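Local coordinates for protein aldehyde dehydrogenase (Anabaena variabilis, PDB 4H7N) that probably oxidises aldehydes to carboxylic acids with NAD+ as cofactor, at residues Val10-Ile22 with Pro161-Leu173. Sequence-based numbering, arbitrary orientation.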
loop_
_atom_site.group_PDB
_atom_site.type_symbol
_atom_site.label_atom_id
_atom_site.label_comp_id
_atom_site.label_asym_id
_atom_site.label_seq_id
_atom_site.Cartn_x
_atom_site.Cartn_y
_atom_site.Cartn_z
ATOM N N VAL A 10 33.362 -11.667 6.666
ATOM C CA VAL A 10 32.935 -10.470 5.951
ATOM C C VAL A 10 34.179 -9.846 5.365
ATOM O O VAL A 10 35.159 -9.589 6.087
ATOM C CB VAL A 10 32.191 -9.499 6.871
ATOM C CG1 VAL A 10 31.818 -8.206 6.149
ATOM C CG2 VAL A 10 30.955 -10.140 7.466
ATOM N N ARG A 11 34.152 -9.643 4.049
ATOM C CA ARG A 11 35.253 -9.052 3.312
ATOM C C ARG A 11 35.367 -7.540 3.545
ATOM O O ARG A 11 34.375 -6.811 3.647
ATOM C CB ARG A 11 35.062 -9.412 1.832
ATOM C CG ARG A 11 35.973 -8.728 0.845
ATOM C CD ARG A 11 35.772 -9.310 -0.542
ATOM N NE ARG A 11 36.601 -8.682 -1.546
ATOM C CZ ARG A 11 36.398 -7.459 -2.048
ATOM N NH1 ARG A 11 35.387 -6.704 -1.650
ATOM N NH2 ARG A 11 37.210 -6.973 -2.953
ATOM N N ASN A 12 36.591 -7.090 3.690
ATOM C CA ASN A 12 36.938 -5.688 3.711
ATOM C C ASN A 12 37.101 -5.242 2.260
ATOM O O ASN A 12 37.896 -5.815 1.505
ATOM C CB ASN A 12 38.250 -5.523 4.461
ATOM C CG ASN A 12 38.722 -4.089 4.549
ATOM O OD1 ASN A 12 38.776 -3.355 3.589
ATOM N ND2 ASN A 12 39.192 -3.743 5.723
ATOM N N PRO A 13 36.331 -4.239 1.857
ATOM C CA PRO A 13 36.330 -3.807 0.460
ATOM C C PRO A 13 37.616 -3.083 -0.003
ATOM O O PRO A 13 37.872 -3.019 -1.187
ATOM C CB PRO A 13 35.128 -2.873 0.404
ATOM C CG PRO A 13 35.070 -2.286 1.756
ATOM C CD PRO A 13 35.372 -3.464 2.662
ATOM N N ARG A 14 38.410 -2.551 0.918
ATOM C CA ARG A 14 39.686 -1.925 0.558
ATOM C C ARG A 14 40.788 -2.959 0.393
ATOM O O ARG A 14 41.586 -2.884 -0.545
ATOM C CB ARG A 14 40.124 -0.886 1.593
ATOM C CG ARG A 14 39.228 0.321 1.648
ATOM C CD ARG A 14 39.795 1.484 2.480
ATOM N NE ARG A 14 41.013 1.917 1.891
ATOM C CZ ARG A 14 41.142 2.846 0.956
ATOM N NH1 ARG A 14 40.136 3.592 0.525
ATOM N NH2 ARG A 14 42.332 3.046 0.467
ATOM N N THR A 15 40.852 -3.914 1.317
ATOM C CA THR A 15 41.934 -4.872 1.354
ATOM C C THR A 15 41.616 -6.212 0.741
ATOM O O THR A 15 42.516 -6.949 0.409
ATOM C CB THR A 15 42.445 -5.154 2.778
ATOM O OG1 THR A 15 41.478 -5.901 3.519
ATOM C CG2 THR A 15 42.860 -3.896 3.517
ATOM N N GLY A 16 40.346 -6.555 0.604
ATOM C CA GLY A 16 40.011 -7.833 0.051
ATOM C C GLY A 16 40.133 -8.976 1.041
ATOM O O GLY A 16 39.882 -10.132 0.673
ATOM N N LYS A 17 40.510 -8.687 2.283
ATOM C CA LYS A 17 40.666 -9.750 3.289
ATOM C C LYS A 17 39.465 -9.804 4.191
ATOM O O LYS A 17 38.716 -8.814 4.326
ATOM C CB LYS A 17 41.851 -9.488 4.202
ATOM C CG LYS A 17 43.169 -9.375 3.508
ATOM C CD LYS A 17 44.216 -8.971 4.549
ATOM C CE LYS A 17 45.511 -9.724 4.350
ATOM N NZ LYS A 17 46.023 -9.386 2.996
ATOM N N PHE A 18 39.297 -10.949 4.839
ATOM C CA PHE A 18 38.226 -11.128 5.822
ATOM C C PHE A 18 38.645 -10.491 7.130
ATOM O O PHE A 18 39.691 -10.793 7.648
ATOM C CB PHE A 18 37.921 -12.585 6.062
ATOM C CG PHE A 18 37.226 -13.264 4.924
ATOM C CD1 PHE A 18 36.069 -12.725 4.361
ATOM C CD2 PHE A 18 37.695 -14.490 4.443
ATOM C CE1 PHE A 18 35.418 -13.364 3.318
ATOM C CE2 PHE A 18 37.036 -15.148 3.401
ATOM C CZ PHE A 18 35.891 -14.580 2.838
ATOM N N ASP A 19 37.873 -9.581 7.672
ATOM C CA ASP A 19 38.324 -8.928 8.895
ATOM C C ASP A 19 37.202 -8.758 9.879
ATOM O O ASP A 19 37.291 -7.913 10.755
ATOM C CB ASP A 19 38.993 -7.582 8.577
ATOM C CG ASP A 19 37.984 -6.524 8.063
ATOM O OD1 ASP A 19 36.793 -6.867 7.796
ATOM O OD2 ASP A 19 38.387 -5.348 7.928
ATOM N N TYR A 20 36.133 -9.544 9.725
ATOM C CA TYR A 20 34.961 -9.370 10.533
ATOM C C TYR A 20 34.141 -10.631 10.371
ATOM O O TYR A 20 34.240 -11.281 9.342
ATOM C CB TYR A 20 34.162 -8.186 10.058
ATOM C CG TYR A 20 33.180 -7.642 11.064
ATOM C CD1 TYR A 20 33.632 -6.911 12.141
ATOM C CD2 TYR A 20 31.811 -7.792 10.902
ATOM C CE1 TYR A 20 32.755 -6.369 13.049
ATOM C CE2 TYR A 20 30.908 -7.256 11.812
ATOM C CZ TYR A 20 31.385 -6.539 12.878
ATOM O OH TYR A 20 30.573 -5.976 13.818
ATOM N N VAL A 21 33.377 -10.963 11.397
ATOM C CA VAL A 21 32.555 -12.191 11.409
ATOM C C VAL A 21 31.204 -11.802 11.928
ATOM O O VAL A 21 31.112 -11.075 12.896
ATOM C CB VAL A 21 33.101 -13.259 12.368
ATOM C CG1 VAL A 21 32.173 -14.462 12.409
ATOM C CG2 VAL A 21 34.491 -13.705 11.904
ATOM N N ILE A 22 30.141 -12.302 11.329
ATOM C CA ILE A 22 28.829 -12.103 11.912
ATOM C C ILE A 22 28.202 -13.477 12.091
ATOM O O ILE A 22 28.634 -14.431 11.449
ATOM C CB ILE A 22 27.956 -11.225 10.986
ATOM C CG1 ILE A 22 27.792 -11.839 9.604
ATOM C CG2 ILE A 22 28.537 -9.814 10.884
ATOM C CD1 ILE A 22 26.953 -10.968 8.710
ATOM N N PRO A 161 20.660 -5.488 8.214
ATOM C CA PRO A 161 21.510 -4.942 7.147
ATOM C C PRO A 161 22.205 -6.043 6.347
ATOM O O PRO A 161 22.187 -7.178 6.751
ATOM C CB PRO A 161 22.522 -4.054 7.890
ATOM C CG PRO A 161 22.122 -4.077 9.328
ATOM C CD PRO A 161 21.267 -5.305 9.543
ATOM N N SER A 162 22.729 -5.698 5.185
ATOM C CA SER A 162 23.415 -6.638 4.297
ATOM C C SER A 162 24.637 -7.130 4.996
ATOM O O SER A 162 25.353 -6.362 5.628
ATOM C CB SER A 162 23.887 -5.934 3.007
ATOM O OG SER A 162 24.753 -6.759 2.203
ATOM N N GLU A 163 24.859 -8.423 4.845
ATOM C CA GLU A 163 26.048 -9.090 5.274
ATOM C C GLU A 163 27.307 -8.561 4.609
ATOM O O GLU A 163 28.409 -8.769 5.128
ATOM C CB GLU A 163 25.911 -10.602 5.012
ATOM C CG GLU A 163 26.047 -11.047 3.566
ATOM C CD GLU A 163 24.814 -10.886 2.682
ATOM O OE1 GLU A 163 23.763 -10.282 3.040
ATOM O OE2 GLU A 163 24.936 -11.330 1.538
ATOM N N ILE A 164 27.154 -7.884 3.476
ATOM C CA ILE A 164 28.308 -7.249 2.793
ATOM C C ILE A 164 28.863 -6.027 3.548
ATOM O O ILE A 164 30.025 -5.700 3.396
ATOM C CB ILE A 164 27.931 -6.856 1.336
ATOM C CG1 ILE A 164 27.433 -8.073 0.529
ATOM C CG2 ILE A 164 29.085 -6.192 0.659
ATOM C CD1 ILE A 164 28.412 -9.215 0.378
ATOM N N ALA A 165 28.045 -5.373 4.382
ATOM C CA ALA A 165 28.483 -4.149 5.089
ATOM C C ALA A 165 27.773 -3.988 6.443
ATOM O O ALA A 165 26.859 -3.172 6.582
ATOM C CB ALA A 165 28.192 -2.954 4.221
ATOM N N PRO A 166 28.131 -4.813 7.430
ATOM C CA PRO A 166 27.388 -4.911 8.675
ATOM C C PRO A 166 28.071 -4.234 9.857
ATOM O O PRO A 166 27.503 -4.176 10.942
ATOM C CB PRO A 166 27.341 -6.424 8.899
ATOM C CG PRO A 166 28.716 -6.822 8.449
ATOM C CD PRO A 166 29.075 -5.926 7.278
ATOM N N ARG A 167 29.283 -3.749 9.682
ATOM C CA ARG A 167 30.094 -3.344 10.860
ATOM C C ARG A 167 29.593 -2.085 11.573
ATOM O O ARG A 167 29.801 -1.932 12.773
ATOM C CB ARG A 167 31.542 -3.117 10.477
ATOM C CG ARG A 167 32.193 -4.244 9.709
ATOM C CD ARG A 167 33.565 -3.762 9.299
ATOM N NE ARG A 167 34.252 -4.682 8.420
ATOM C CZ ARG A 167 33.934 -4.929 7.143
ATOM N NH1 ARG A 167 32.874 -4.394 6.563
ATOM N NH2 ARG A 167 34.707 -5.718 6.424
ATOM N N PHE A 168 28.842 -1.239 10.856
ATOM C CA PHE A 168 28.349 0.026 11.420
ATOM C C PHE A 168 27.368 -0.201 12.545
ATOM O O PHE A 168 27.146 0.700 13.325
ATOM C CB PHE A 168 27.698 0.892 10.356
ATOM C CG PHE A 168 26.360 0.370 9.903
ATOM C CD1 PHE A 168 26.268 -0.635 8.965
ATOM C CD2 PHE A 168 25.194 0.881 10.443
ATOM C CE1 PHE A 168 25.036 -1.107 8.552
ATOM C CE2 PHE A 168 23.942 0.410 10.038
ATOM C CZ PHE A 168 23.867 -0.577 9.081
ATOM N N VAL A 169 26.784 -1.392 12.618
ATOM C CA VAL A 169 25.850 -1.755 13.655
ATOM C C VAL A 169 26.486 -1.729 15.067
ATOM O O VAL A 169 25.853 -1.269 16.041
ATOM C CB VAL A 169 25.191 -3.128 13.346
ATOM C CG1 VAL A 169 24.338 -3.584 14.501
ATOM C CG2 VAL A 169 24.257 -2.989 12.140
ATOM N N ALA A 170 27.731 -2.138 15.189
ATOM C CA ALA A 170 28.323 -2.317 16.536
ATOM C C ALA A 170 28.308 -0.984 17.319
ATOM O O ALA A 170 27.850 -0.944 18.434
ATOM C CB ALA A 170 29.728 -2.894 16.449
ATOM N N PRO A 171 28.718 0.127 16.708
ATOM C CA PRO A 171 28.614 1.378 17.484
ATOM C C PRO A 171 27.160 1.865 17.702
ATOM O O PRO A 171 26.854 2.387 18.778
ATOM C CB PRO A 171 29.499 2.353 16.720
ATOM C CG PRO A 171 29.640 1.785 15.365
ATOM C CD PRO A 171 29.559 0.283 15.518
ATOM N N LEU A 172 26.248 1.616 16.761
ATOM C CA LEU A 172 24.864 1.969 16.986
ATOM C C LEU A 172 24.303 1.221 18.198
ATOM O O LEU A 172 23.594 1.808 19.033
ATOM C CB LEU A 172 23.992 1.660 15.781
ATOM C CG LEU A 172 24.200 2.517 14.542
ATOM C CD1 LEU A 172 23.151 2.186 13.489
ATOM C CD2 LEU A 172 24.152 4.032 14.863
ATOM N N LEU A 173 24.608 -0.076 18.255
ATOM C CA LEU A 173 24.133 -0.956 19.298
ATOM C C LEU A 173 24.697 -0.544 20.659
ATOM O O LEU A 173 23.996 -0.503 21.690
ATOM C CB LEU A 173 24.452 -2.414 18.915
ATOM C CG LEU A 173 24.151 -3.512 19.918
ATOM C CD1 LEU A 173 22.674 -3.496 20.270
ATOM C CD2 LEU A 173 24.608 -4.881 19.416
HETATM O O HOH W 1 32.011 -7.243 2.509
HETATM O O HOH W 2 36.199 -5.193 10.558
HETATM O O HOH W 3 28.026 -5.708 13.343
#
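A buried arginine pins an N-terminal beta hairpin onto the loop that leads from strand 156-161 into helix 169-176: R167 reaches out to the hairpin and meets D19, Y20, V10 and the backbone of R11. R167 NH2 forms a salt bridge with D19 OD1 at 2.7 Å, nearly straight (N-H...O 170°), arriving on the syn lone pair while the carboxylate and guanidinium planes stand 75° apart. The same R167 NH2 also donates to R11 O at 3.0 Å, from above that carbonyl's plane, so two acceptors hold one nitrogen and both lie close to the guanidinium plane. NE binds water 2, which in turn donates to D19 O, and NH1 pairs with D77 of helix 67-78. Gripped at all three nitrogens, the guanidinium has little freedom to rotate. Extended from CG to NE, the arginine chain runs antiparallel alongside the tyrosine side chain, and R167 CG sits over the centre of the Y20 ring, 3.6 Å from its centroid, in a CH-pi contact. The tyrosine hydroxyl is tied through water 3 to P166 O.

The hairpin pairs strands 8-11 and 18-22, whereas the loop follows strand 156-161, which pairs in parallel with strands 118-134 and 186-188 in what is probably the Rossmann-type cofactor-binding domain of this family; two successive type I turns, S162-A165 and P166-V169, shape it. P166 gathers much of the apolar contact, touching V10, Y20 and I22. V10 CG1, anti to the valine's own N (chi1 176°), points at the proline, 3.7 Å from P166 CD, and I22 lies across P166 at about a right angle, I22 CG2 3.9 Å from P166 CG. Behind the salt bridge, N12 ND2 donates to D19 OD2, a second-shell bond that helps set the carboxylate, and N76 of helix 67-78 binds that same oxygen.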